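Local coordinates for VWFA domain-containing protein (Alicyclobacillus acidocaldarius subsp. acidocaldarius, PDB 3RAG) that is of unknown function but carries a von Willebrand factor type A fold with a sodium ion at what looks like its metal-ion-dependent adhesion site, at residues 17-21 / 54-59; 29-33 / 217-221; 142-148 / 206-212. All coordinates share one frame; numbering follows the deposited sequence. Where two conformers were deposited one is given.

Interaction 1 (17-21 / 54-59). With NA (sodium ion), chain C.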
ATOM      1  N   THR A  17      -4.601  -1.605  -9.942  1.00 22.24           N
ATOM      2  CA  THR A  17      -5.793  -1.246 -10.698  1.00 23.62           C
ATOM      3  C   THR A  17      -5.490  -1.155 -12.186  1.00 26.68           C
ATOM      4  O   THR A  17      -4.336  -0.936 -12.570  1.00 27.21           O
ATOM      5  CB  THR A  17      -6.354   0.122 -10.153  1.00 24.84           C
ATOM      6  OG1 THR A  17      -7.588   0.448 -10.787  1.00 26.37           O
ATOM      7  CG2 THR A  17      -5.339   1.285 -10.420  1.00 23.16           C
ATOM      8  N   ASP A  18      -6.507  -1.320 -13.028  1.00 24.59           N
ATOM      9  CA  ASP A  18      -6.298  -1.113 -14.471  1.00 25.72           C
ATOM     10  C   ASP A  18      -7.044   0.087 -15.051  1.00 28.98           C
ATOM     11  O   ASP A  18      -7.312   0.143 -16.262  1.00 27.10           O
ATOM     12  CB  ASP A  18      -6.534  -2.396 -15.299  1.00 25.45           C
ATOM     13  CG  ASP A  18      -7.995  -2.770 -15.401  1.00 30.46           C
ATOM     14  OD1 ASP A  18      -8.794  -2.228 -14.614  1.00 26.98           O
ATOM     15  OD2 ASP A  18      -8.344  -3.640 -16.229  1.00 29.15           O
ATOM     16  N   GLY A  19      -7.375   1.061 -14.203  1.00 26.94           N
ATOM     17  CA  GLY A  19      -7.895   2.314 -14.726  1.00 28.23           C
ATOM     18  C   GLY A  19      -8.645   3.138 -13.700  1.00 33.54           C
ATOM     19  O   GLY A  19      -9.074   2.607 -12.678  1.00 30.84           O
ATOM     20  N   CYS A  20      -8.855   4.415 -14.003  1.00 27.83           N
ATOM     21  CA  CYS A  20      -9.478   5.347 -13.067  1.00 28.36           C
ATOM     22  C   CYS A  20     -10.873   4.922 -12.607  1.00 27.40           C
ATOM     23  O   CYS A  20     -11.607   4.242 -13.329  1.00 27.97           O
ATOM     24  CB  CYS A  20      -9.570   6.728 -13.696  1.00 30.16           C
ATOM     25  SG  CYS A  20     -10.395   6.706 -15.299  1.00 38.30           S
ATOM     26  N   SER A  21     -11.247   5.346 -11.404  1.00 28.90           N
ATOM     27  CA  SER A  21     -12.592   5.033 -10.883  1.00 29.55           C
ATOM     28  C   SER A  21     -13.677   5.526 -11.824  1.00 31.83           C
ATOM     29  O   SER A  21     -13.518   6.541 -12.506  1.00 32.09           O
ATOM     30  CB  SER A  21     -12.809   5.647  -9.499  1.00 28.57           C
ATOM     31  OG  SER A  21     -12.860   7.078  -9.559  1.00 28.85           O
ATOM     32  N   GLU A  54      -9.722   2.368 -21.331  1.00 33.05           N
ATOM     33  CA  GLU A  54     -10.157   2.450 -19.934  1.00 34.41           C
ATOM     34  C   GLU A  54      -9.002   2.702 -18.986  1.00 33.61           C
ATOM     35  O   GLU A  54      -9.200   2.990 -17.797  1.00 34.99           O
ATOM     36  CB  GLU A  54     -10.878   1.157 -19.521  1.00 43.40           C
ATOM     37  CG  GLU A  54     -12.110   0.817 -20.358  1.00 52.00           C
ATOM     38  CD  GLU A  54     -12.743  -0.496 -19.910  1.00 67.65           C
ATOM     39  OE1 GLU A  54     -13.012  -0.628 -18.700  1.00 60.73           O
ATOM     40  OE2 GLU A  54     -12.950  -1.402 -20.751  1.00 74.42           O
ATOM     41  N   GLN A  55      -7.785   2.602 -19.511  1.00 33.42           N
ATOM     42  CA  GLN A  55      -6.604   2.674 -18.676  1.00 32.84           C
ATOM     43  C   GLN A  55      -6.108   4.116 -18.500  1.00 32.79           C
ATOM     44  O   GLN A  55      -5.023   4.475 -18.955  1.00 33.99           O
ATOM     45  CB  GLN A  55      -5.497   1.763 -19.211  1.00 31.48           C
ATOM     46  CG  GLN A  55      -5.620   0.293 -18.707  1.00 42.73           C
ATOM     47  CD  GLN A  55      -6.690  -0.515 -19.433  1.00 43.40           C
ATOM     48  OE1 GLN A  55      -7.588  -1.102 -18.808  1.00 43.93           O
ATOM     49  NE2 GLN A  55      -6.607  -0.546 -20.760  1.00 39.42           N
ATOM     50  N   GLY A  56      -6.919   4.951 -17.863  1.00 32.91           N
ATOM     51  CA  GLY A  56      -6.469   6.303 -17.567  1.00 32.46           C
ATOM     52  C   GLY A  56      -5.863   6.366 -16.185  1.00 27.78           C
ATOM     53  O   GLY A  56      -6.498   5.952 -15.204  1.00 29.09           O
ATOM     54  N   TYR A  57      -4.646   6.892 -16.094  1.00 27.92           N
ATOM     55  CA  TYR A  57      -3.928   6.928 -14.827  1.00 29.37           C
ATOM     56  C   TYR A  57      -3.635   8.332 -14.284  1.00 26.21           C
ATOM     57  O   TYR A  57      -2.797   8.478 -13.418  1.00 25.85           O
ATOM     58  CB  TYR A  57      -2.635   6.090 -14.893  1.00 27.61           C
ATOM     59  CG  TYR A  57      -2.969   4.630 -15.114  1.00 27.52           C
ATOM     60  CD1 TYR A  57      -3.856   3.979 -14.269  1.00 31.45           C
ATOM     61  CD2 TYR A  57      -2.437   3.924 -16.195  1.00 29.00           C
ATOM     62  CE1 TYR A  57      -4.218   2.643 -14.484  1.00 26.85           C
ATOM     63  CE2 TYR A  57      -2.780   2.586 -16.414  1.00 29.21           C
ATOM     64  CZ  TYR A  57      -3.664   1.950 -15.541  1.00 29.06           C
ATOM     65  OH  TYR A  57      -4.018   0.624 -15.734  1.00 27.44           O
ATOM     66  N   GLN A  58      -4.311   9.366 -14.785  0.56 27.91           N
ATOM     67  CA  GLN A  58      -4.190  10.668 -14.121  0.56 26.39           C
ATOM     68  C   GLN A  58      -4.629  10.474 -12.675  0.56 26.97           C
ATOM     69  O   GLN A  58      -3.921  10.858 -11.746  0.56 26.46           O
ATOM     70  CB  GLN A  58      -5.084  11.739 -14.770  0.56 28.01           C
ATOM     71  CG  GLN A  58      -4.715  12.144 -16.195  0.56 22.72           C
ATOM     72  CD  GLN A  58      -3.401  12.932 -16.277  0.56 20.64           C
ATOM     73  OE1 GLN A  58      -2.805  13.296 -15.265  0.56 24.37           O
ATOM     74  NE2 GLN A  58      -2.950  13.182 -17.493  0.56 18.43           N
ATOM     75  N   GLU A  59      -5.810   9.878 -12.487  1.00 25.86           N
ATOM     76  CA  GLU A  59      -6.341   9.710 -11.135  1.00 25.46           C
ATOM     77  C   GLU A  59      -5.365   8.947 -10.249  1.00 24.32           C
ATOM     78  O   GLU A  59      -5.129   9.314  -9.102  1.00 26.98           O
ATOM     79  CB  GLU A  59      -7.681   8.965 -11.166  1.00 27.06           C
ATOM     80  CG  GLU A  59      -8.341   8.893  -9.783  1.00 28.22           C
ATOM     81  CD  GLU A  59      -9.591   8.063  -9.829  1.00 27.19           C
ATOM     82  OE1 GLU A  59     -10.709   8.641  -9.843  1.00 27.39           O
ATOM     83  OE2 GLU A  59      -9.451   6.825  -9.904  1.00 28.01           O
TER
HETATM   84 NA    NA C 240     -11.080  -1.540 -15.074  1.00 39.27          NA
HETATM   85  O   HOH W   1     -11.336   2.843 -15.729  1.00 35.72           O
HETATM   86  O   HOH W   2     -12.054   8.919 -12.250  1.00 35.08           O
HETATM   87  O   HOH W   3     -12.114   0.813 -16.312  1.00 65.90           O
HETATM   88  O   HOH W   4     -10.620  -0.113 -13.070  1.00 36.60           O

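Interaction 2 (29-33 / 217-221)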
ATOM      1  N   GLU A  29      -9.789  12.166  -2.646  1.00 27.51           N
ATOM      2  CA  GLU A  29     -10.179  12.623  -1.314  1.00 30.91           C
ATOM      3  C   GLU A  29     -10.029  11.517  -0.266  1.00 30.15           C
ATOM      4  O   GLU A  29      -9.637  11.776   0.877  1.00 30.24           O
ATOM      5  CB  GLU A  29     -11.627  13.120  -1.361  1.00 36.46           C
ATOM      6  CG  GLU A  29     -11.845  14.413  -0.662  1.00 58.75           C
ATOM      7  CD  GLU A  29     -10.844  15.451  -1.104  1.00 73.13           C
ATOM      8  OE1 GLU A  29     -10.202  16.062  -0.221  1.00 73.26           O
ATOM      9  OE2 GLU A  29     -10.694  15.641  -2.333  1.00 79.83           O
ATOM     10  N   ALA A  30     -10.356  10.283  -0.649  1.00 28.33           N
ATOM     11  CA  ALA A  30     -10.190   9.142   0.253  1.00 29.57           C
ATOM     12  C   ALA A  30      -8.732   8.995   0.656  1.00 31.23           C
ATOM     13  O   ALA A  30      -8.411   8.742   1.826  1.00 30.36           O
ATOM     14  CB  ALA A  30     -10.712   7.839  -0.407  1.00 27.95           C
ATOM     15  N   ALA A  31      -7.827   9.153  -0.315  1.00 28.11           N
ATOM     16  CA  ALA A  31      -6.405   9.019  -0.025  1.00 26.23           C
ATOM     17  C   ALA A  31      -5.947  10.169   0.865  1.00 26.29           C
ATOM     18  O   ALA A  31      -5.116   9.983   1.755  1.00 27.81           O
ATOM     19  CB  ALA A  31      -5.583   9.010  -1.324  1.00 26.73           C
ATOM     20  N   ARG A  32      -6.464  11.363   0.602  1.00 30.34           N
ATOM     21  CA  ARG A  32      -6.102  12.533   1.413  1.00 30.13           C
ATOM     22  C   ARG A  32      -6.539  12.298   2.874  1.00 28.45           C
ATOM     23  O   ARG A  32      -5.782  12.566   3.811  1.00 32.56           O
ATOM     24  CB  ARG A  32      -6.745  13.800   0.829  1.00 33.51           C
ATOM     25  CG  ARG A  32      -6.238  15.109   1.427  1.00 42.64           C
ATOM     26  CD  ARG A  32      -6.822  16.297   0.645  1.00 46.49           C
ATOM     27  NE  ARG A  32      -6.205  16.386  -0.676  1.00 47.18           N
ATOM     28  CZ  ARG A  32      -6.867  16.420  -1.824  1.00 46.50           C
ATOM     29  NH1 ARG A  32      -6.198  16.498  -2.967  1.00 52.20           N
ATOM     30  NH2 ARG A  32      -8.189  16.389  -1.838  1.00 53.40           N
ATOM     31  N   ARG A  33      -7.755  11.785   3.068  1.00 30.62           N
ATOM     32  CA  ARG A  33      -8.208  11.380   4.411  1.00 29.39           C
ATOM     33  C   ARG A  33      -7.295  10.357   5.068  1.00 33.75           C
ATOM     34  O   ARG A  33      -6.921  10.497   6.234  1.00 30.33           O
ATOM     35  CB  ARG A  33      -9.616  10.781   4.365  1.00 34.02           C
ATOM     36  CG  ARG A  33     -10.720  11.792   4.172  1.00 38.45           C
ATOM     37  CD  ARG A  33     -12.104  11.156   4.382  1.00 37.93           C
ATOM     38  NE  ARG A  33     -12.500  10.224   3.322  1.00 36.88           N
ATOM     39  CZ  ARG A  33     -13.032  10.592   2.155  1.00 38.62           C
ATOM     40  NH1 ARG A  33     -13.212  11.880   1.868  1.00 36.62           N
ATOM     41  NH2 ARG A  33     -13.382   9.678   1.263  1.00 34.62           N
ATOM     42  N   ALA A 217     -13.008   1.705  -1.772  1.00 26.65           N
ATOM     43  CA  ALA A 217     -11.927   0.768  -1.451  1.00 25.08           C
ATOM     44  C   ALA A 217     -10.872   1.372  -0.518  1.00 26.00           C
ATOM     45  O   ALA A 217     -10.475   0.758   0.484  1.00 26.51           O
ATOM     46  CB  ALA A 217     -11.253   0.264  -2.731  1.00 29.07           C
ATOM     47  N   ILE A 218     -10.388   2.555  -0.872  1.00 24.55           N
ATOM     48  CA  ILE A 218      -9.405   3.231  -0.039  1.00 24.07           C
ATOM     49  C   ILE A 218      -9.957   3.528   1.366  1.00 26.19           C
ATOM     50  O   ILE A 218      -9.269   3.343   2.365  1.00 26.00           O
ATOM     51  CB  ILE A 218      -8.885   4.518  -0.720  1.00 22.63           C
ATOM     52  CG1 ILE A 218      -8.096   4.122  -1.984  1.00 23.50           C
ATOM     53  CG2 ILE A 218      -7.968   5.303   0.226  1.00 24.42           C
ATOM     54  CD1 ILE A 218      -7.667   5.313  -2.848  1.00 25.53           C
ATOM     55  N   ASP A 219     -11.187   4.017   1.442  1.00 26.05           N
ATOM     56  CA  ASP A 219     -11.809   4.272   2.747  1.00 26.94           C
ATOM     57  C   ASP A 219     -11.924   2.982   3.589  1.00 27.93           C
ATOM     58  O   ASP A 219     -11.645   2.971   4.786  1.00 28.02           O
ATOM     59  CB  ASP A 219     -13.203   4.868   2.552  1.00 28.99           C
ATOM     60  CG  ASP A 219     -13.154   6.371   2.178  1.00 33.15           C
ATOM     61  OD1 ASP A 219     -12.259   7.099   2.682  1.00 39.36           O
ATOM     62  OD2 ASP A 219     -14.023   6.799   1.398  1.00 35.96           O
ATOM     63  N   HIS A 220     -12.332   1.896   2.952  1.00 26.15           N
ATOM     64  CA  HIS A 220     -12.395   0.612   3.660  1.00 27.91           C
ATOM     65  C   HIS A 220     -11.012   0.206   4.175  1.00 28.25           C
ATOM     66  O   HIS A 220     -10.847  -0.181   5.337  1.00 28.67           O
ATOM     67  CB  HIS A 220     -12.998  -0.463   2.736  1.00 26.69           C
ATOM     68  CG  HIS A 220     -13.272  -1.767   3.425  1.00 31.34           C
ATOM     69  ND1 HIS A 220     -13.733  -2.878   2.747  1.00 33.35           N
ATOM     70  CD2 HIS A 220     -13.131  -2.147   4.717  1.00 31.23           C
ATOM     71  CE1 HIS A 220     -13.882  -3.880   3.596  1.00 34.27           C
ATOM     72  NE2 HIS A 220     -13.512  -3.466   4.798  1.00 33.28           N
ATOM     73  N   ALA A 221     -10.007   0.324   3.316  1.00 27.83           N
ATOM     74  CA  ALA A 221      -8.635   0.009   3.705  1.00 25.00           C
ATOM     75  C   ALA A 221      -8.172   0.843   4.908  1.00 26.71           C
ATOM     76  O   ALA A 221      -7.571   0.324   5.841  1.00 27.67           O
ATOM     77  CB  ALA A 221      -7.685   0.232   2.510  1.00 24.52           C
TER
HETATM   78  O   HOH W   5      -9.720   7.207   3.695  1.00 35.92           O

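Interaction 3 (142-148 / 206-212). With NA (sodium ion), chain C.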
ATOM      1  N   ASP A 142      -8.439  -4.198  -7.632  1.00 24.66           N
ATOM      2  CA  ASP A 142      -9.477  -3.862  -8.605  1.00 24.25           C
ATOM      3  C   ASP A 142      -9.944  -5.182  -9.194  1.00 30.55           C
ATOM      4  O   ASP A 142      -9.115  -5.974  -9.654  1.00 25.57           O
ATOM      5  CB  ASP A 142      -8.774  -3.023  -9.671  1.00 22.04           C
ATOM      6  CG  ASP A 142      -9.696  -2.461 -10.744  1.00 26.05           C
ATOM      7  OD1 ASP A 142     -10.795  -2.994 -10.995  1.00 24.30           O
ATOM      8  OD2 ASP A 142      -9.248  -1.471 -11.386  1.00 26.07           O
ATOM      9  N   THR A 143     -11.253  -5.435  -9.158  1.00 26.25           N
ATOM     10  CA  THR A 143     -11.806  -6.623  -9.795  1.00 24.98           C
ATOM     11  C   THR A 143     -12.936  -6.231 -10.732  1.00 27.26           C
ATOM     12  O   THR A 143     -13.879  -6.977 -10.921  1.00 28.11           O
ATOM     13  CB  THR A 143     -12.297  -7.688  -8.758  1.00 33.62           C
ATOM     14  OG1 THR A 143     -13.391  -7.166  -7.984  1.00 33.20           O
ATOM     15  CG2 THR A 143     -11.166  -8.110  -7.848  1.00 34.08           C
ATOM     16  N   SER A 144     -12.821  -5.068 -11.373  1.00 26.08           N
ATOM     17  CA  SER A 144     -13.810  -4.702 -12.373  1.00 27.04           C
ATOM     18  C   SER A 144     -13.710  -5.670 -13.547  1.00 31.49           C
ATOM     19  O   SER A 144     -12.745  -6.429 -13.654  1.00 30.33           O
ATOM     20  CB  SER A 144     -13.577  -3.273 -12.849  1.00 28.39           C
ATOM     21  OG  SER A 144     -12.295  -3.164 -13.413  1.00 29.93           O
ATOM     22  N   ALA A 145     -14.703  -5.641 -14.432  1.00 29.19           N
ATOM     23  CA  ALA A 145     -14.775  -6.621 -15.515  1.00 30.74           C
ATOM     24  C   ALA A 145     -13.505  -6.664 -16.358  1.00 33.10           C
ATOM     25  O   ALA A 145     -13.057  -7.733 -16.758  1.00 32.58           O
ATOM     26  CB  ALA A 145     -16.017  -6.362 -16.405  1.00 27.96           C
ATOM     27  N   SER A 146     -12.911  -5.510 -16.627  1.00 29.56           N
ATOM     28  CA  SER A 146     -11.744  -5.503 -17.505  1.00 31.45           C
ATOM     29  C   SER A 146     -10.517  -6.141 -16.856  1.00 29.93           C
ATOM     30  O   SER A 146      -9.524  -6.389 -17.529  1.00 28.27           O
ATOM     31  CB  SER A 146     -11.410  -4.094 -17.957  1.00 35.20           C
ATOM     32  OG  SER A 146     -10.927  -3.368 -16.849  1.00 34.44           O
HETATM   33  N   MSE A 147     -10.586  -6.421 -15.556  1.00 28.45           N
HETATM   34  CA  MSE A 147      -9.432  -7.007 -14.848  1.00 26.65           C
HETATM   35  C   MSE A 147      -9.306  -8.521 -15.080  1.00 27.81           C
HETATM   36  O   MSE A 147      -8.347  -9.140 -14.614  1.00 30.09           O
HETATM   37  CB  MSE A 147      -9.520  -6.754 -13.328  1.00 25.38           C
HETATM   38  CG  MSE A 147      -9.038  -5.351 -12.861  1.00 25.91           C
HETATM   39 SE   MSE A 147      -7.225  -5.025 -12.944  1.00 17.23          SE
HETATM   40  CE  MSE A 147      -6.623  -6.275 -11.803  1.00 30.18           C
ATOM     41  N   ARG A 148     -10.263  -9.112 -15.798  1.00 26.47           N
ATOM     42  CA  ARG A 148     -10.379 -10.579 -15.817  1.00 29.63           C
ATOM     43  C   ARG A 148      -9.068 -11.263 -16.205  1.00 29.88           C
ATOM     44  O   ARG A 148      -8.654 -12.239 -15.585  1.00 31.29           O
ATOM     45  CB  ARG A 148     -11.518 -11.032 -16.750  1.00 26.60           C
ATOM     46  CG  ARG A 148     -11.906 -12.501 -16.552  1.00 31.74           C
ATOM     47  CD  ARG A 148     -13.247 -12.808 -17.242  1.00 34.38           C
ATOM     48  NE  ARG A 148     -14.369 -12.159 -16.548  1.00 32.63           N
ATOM     49  CZ  ARG A 148     -15.189 -11.272 -17.104  1.00 32.02           C
ATOM     50  NH1 ARG A 148     -15.030 -10.907 -18.368  1.00 33.88           N
ATOM     51  NH2 ARG A 148     -16.181 -10.746 -16.390  1.00 33.06           N
ATOM     52  N   LEU A 206     -11.692 -13.125  -6.027  1.00 31.02           N
ATOM     53  CA  LEU A 206     -11.383 -12.149  -7.066  1.00 29.49           C
ATOM     54  C   LEU A 206     -12.120 -12.468  -8.358  1.00 32.75           C
ATOM     55  O   LEU A 206     -11.633 -13.188  -9.231  1.00 33.67           O
ATOM     56  CB  LEU A 206      -9.856 -12.013  -7.287  1.00 31.00           C
ATOM     57  CG  LEU A 206      -9.034 -11.677  -6.045  1.00 31.01           C
ATOM     58  CD1 LEU A 206      -7.552 -11.543  -6.435  1.00 30.23           C
ATOM     59  CD2 LEU A 206      -9.516 -10.374  -5.410  1.00 34.39           C
ATOM     60  N   VAL A 207     -13.332 -11.939  -8.464  1.00 30.26           N
ATOM     61  CA  VAL A 207     -14.166 -12.164  -9.634  1.00 32.00           C
ATOM     62  C   VAL A 207     -14.270 -10.863 -10.402  1.00 32.66           C
ATOM     63  O   VAL A 207     -14.634  -9.836  -9.836  1.00 31.87           O
ATOM     64  CB  VAL A 207     -15.576 -12.620  -9.230  1.00 36.77           C
ATOM     65  CG1 VAL A 207     -16.340 -13.120 -10.441  1.00 39.61           C
ATOM     66  CG2 VAL A 207     -15.500 -13.690  -8.156  1.00 39.77           C
ATOM     67  N   ALA A 208     -13.965 -10.902 -11.693  1.00 29.95           N
ATOM     68  CA  ALA A 208     -13.981  -9.682 -12.482  1.00 32.52           C
ATOM     69  C   ALA A 208     -15.369  -9.382 -13.019  1.00 35.37           C
ATOM     70  O   ALA A 208     -15.864 -10.049 -13.925  1.00 35.97           O
ATOM     71  CB  ALA A 208     -12.983  -9.781 -13.623  1.00 29.53           C
ATOM     72  N   ARG A 209     -15.988  -8.366 -12.435  1.00 27.08           N
ATOM     73  CA  ARG A 209     -17.298  -7.903 -12.851  1.00 27.67           C
ATOM     74  C   ARG A 209     -17.514  -6.489 -12.335  1.00 32.84           C
ATOM     75  O   ARG A 209     -16.882  -6.075 -11.366  1.00 32.04           O
ATOM     76  CB  ARG A 209     -18.387  -8.831 -12.313  1.00 33.70           C
ATOM     77  CG  ARG A 209     -18.349  -9.014 -10.807  1.00 44.45           C
ATOM     78  CD  ARG A 209     -19.376 -10.037 -10.348  1.00 56.18           C
ATOM     79  NE  ARG A 209     -20.729  -9.489 -10.337  1.00 56.17           N
ATOM     80  CZ  ARG A 209     -21.234  -8.764  -9.345  1.00 62.34           C
ATOM     81  NH1 ARG A 209     -20.498  -8.496  -8.276  1.00 60.22           N
ATOM     82  NH2 ARG A 209     -22.477  -8.307  -9.420  1.00 62.13           N
ATOM     83  N   GLY A 210     -18.423  -5.758 -12.966  1.00 34.99           N
ATOM     84  CA  GLY A 210     -18.756  -4.421 -12.517  1.00 37.73           C
ATOM     85  C   GLY A 210     -17.786  -3.318 -12.891  1.00 34.63           C
ATOM     86  O   GLY A 210     -16.877  -3.503 -13.697  1.00 32.34           O
ATOM     87  N   GLY A 211     -18.000  -2.158 -12.281  1.00 34.13           N
ATOM     88  CA  GLY A 211     -17.191  -0.973 -12.528  1.00 33.88           C
ATOM     89  C   GLY A 211     -16.115  -0.874 -11.471  1.00 31.44           C
ATOM     90  O   GLY A 211     -15.777  -1.870 -10.823  1.00 31.24           O
ATOM     91  N   THR A 212     -15.533   0.311 -11.330  1.00 27.30           N
ATOM     92  CA  THR A 212     -14.490   0.495 -10.338  1.00 26.62           C
ATOM     93  C   THR A 212     -14.821   1.598  -9.342  1.00 27.15           C
ATOM     94  O   THR A 212     -14.851   2.778  -9.681  1.00 29.10           O
ATOM     95  CB  THR A 212     -13.142   0.805 -11.011  1.00 49.12           C
ATOM     96  OG1 THR A 212     -13.015   2.218 -11.200  1.00 45.78           O
ATOM     97  CG2 THR A 212     -13.053   0.113 -12.359  1.00 20.24           C
TER
HETATM   98 NA    NA C 240     -11.080  -1.540 -15.074  1.00 39.27          NA
HETATM   99  O   HOH W   6     -15.998  -7.714  -9.021  1.00 34.49           O
HETATM  100  O   HOH W   4     -10.620  -0.113 -13.070  1.00 36.60           O
HETATM  101  O   HOH W   3     -12.114   0.813 -16.312  1.00 65.90           O

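Interaction 1 (17-21 / 54-59)
Glu-59 reaches across from the start of helix 58-66 to grip Ser-21. Its CB lies 3.9 Å from Cys-20 CB, and from there the chain runs out extended, CG being anti to the backbone N (chi1 -174°). The carboxylate thus offers one oxygen to each Ser-21 donor. OE1 takes the OG proton through its syn lone pair at 2.7 Å. OE2 accepts from Ser-21 N at 2.8 Å, the donor standing 28° out of the carboxylate plane. That N-H points almost straight at the oxygen, at 178°. A water donating to both OE1 and Ser-21 O adds a third link. Cut back to alanine, Glu-59 would lose its carboxylate, and Ser-21 N and OG would probably be left without their acceptor on this side. The 17-21 loop follows strand 10-17, and its Thr-Asp-Gly sequence matches the one that, in von Willebrand factor type A domains, brings an aspartate to the metal-ion-dependent adhesion site. Asp-18 OD1 does bind the sodium ion, at 2.4 Å, and OD2 forms a salt bridge with Lys-150. The Tyr-57 ring comes up obliquely to this turn, its CE1 3.5 Å from Gly-19 N, while the hydroxyl bonds to Ile-46 O. Gly-19 CA makes a CA-H...O contact with Glu-54 O at 3.4 Å, and a beta carbon there would clash with that oxygen. Glu-54 OE1 accepts from a sodium-bound water at 2.9 Å.

Interaction 2 (29-33 / 217-221)
Ile-218 is the first residue of 217-221 to touch the other helix, and it meets Ala-30 with one branch. Its CG2, anti to the backbone N while CG1 takes chi1 -66°, lies 3.8 Å from Ala-30 CB and 3.9 Å from Ala-31 N, and the methyl therefore rests against the backbone of the other helix too. The same isoleucine also touches Ile-13 and Val-15 of strand 10-17 and Ile-63 of helix 58-66. Asp-219 follows and carries the polar half. Arg-33, bent at chi3 and folded over Ala-30 CA, grips it side-on with two nitrogens: NE donates to OD1 at 3.2 Å, and NH2 donates to OD2 at 3.0 Å through the syn lone pair. The two planes are 32° apart, so the groups are not coplanar although both acceptors lie near the guanidinium plane. OD1 also accepts a proton from a water at 2.7 Å, and that water donates to Ala-30 O as well, tying the carboxylate to the facing backbone. Beyond it, His-220 and Ala-221 meet Ile-177 of the sheet, and His-220 ND1 hydrogen-bonds to Thr-187 OG1. The segment axes approach to 8.7 Å and run 17° from parallel, a close pairing allowed by the small Ala-30. Two neighbouring, nearly parallel helices on one face of a mostly parallel sheet are typical of the Rossmann-like alpha-beta-alpha fold of von Willebrand factor type A domains.

Interaction 3 (142-148 / 206-212)
Arg-209 N donates to Thr-143 O at 2.9 Å, in the carbonyl plane with a C=O...N angle of 158°, and Ala-208 CA adds a CA-H...O contact to the same oxygen at 3.1 Å. Two residues on, Ala-145 N bonds to Gly-210 O at 3.1 Å with an N-H...O angle of 167°, fixing the loops backbone to backbone. Asp-142 opens an Asx turn: OD1 accepts from Ser-144 N at 2.9 Å and from Ser-144 OG, while OD2 accepts from Thr-17 OG1 and Asp-18 N. With OG placed between the backbone N and the carbonyl carbon (chi1 60°), the serine can serve both that bond and the sodium ion, 2.6 Å from OG. Ser-146 OG also binds the ion, and Asp-18 completes the protein ligands. The Asp-Thr-Ser-Ala-Ser run fits the DxSxS signature of a metal-ion-dependent adhesion site. Thr-212 sits where relatives probably supply a further ligand, yet here it presents CG2, tight against Ser-144 CB at 3.5 Å, while OG1 makes a weak hydrogen bond to Cys-20 O. Gly-211 O is buried with no polar partner in the model. Thr-143 CG2 meets Leu-206 CD2 at 3.7 Å, and Leu-206 continues onto Ala-178 of strand 172-179 and Ile-151 of helix 151-165, seating the loop that leaves helix 199-205 beside the end of strand 135-142.

How the interactions relate
From the N terminus, the chain leaves strand 10-17 through the 17-21 loop, enters helix 27-36, and closes interaction 1 when it reaches 54-59, having formed strand 40-46 on the way. Interaction 2 opens inside that loop, at 29-33, and closes only at 217-221, so the two cross. Interaction 3 lies wholly within the long span closed by interaction 2 and comes after interaction 1 is complete. The sodium ion and two waters join interactions 1 and 3, as does Thr-17 OG1, 2.6 Å from Asp-142 OD2, a probable hydrogen bond between adjacent strand ends. Interaction 2, about 7 Å from each at the nearest atoms, pairs helix 27-36 of the N-terminal part with the C-terminal helix 214-232.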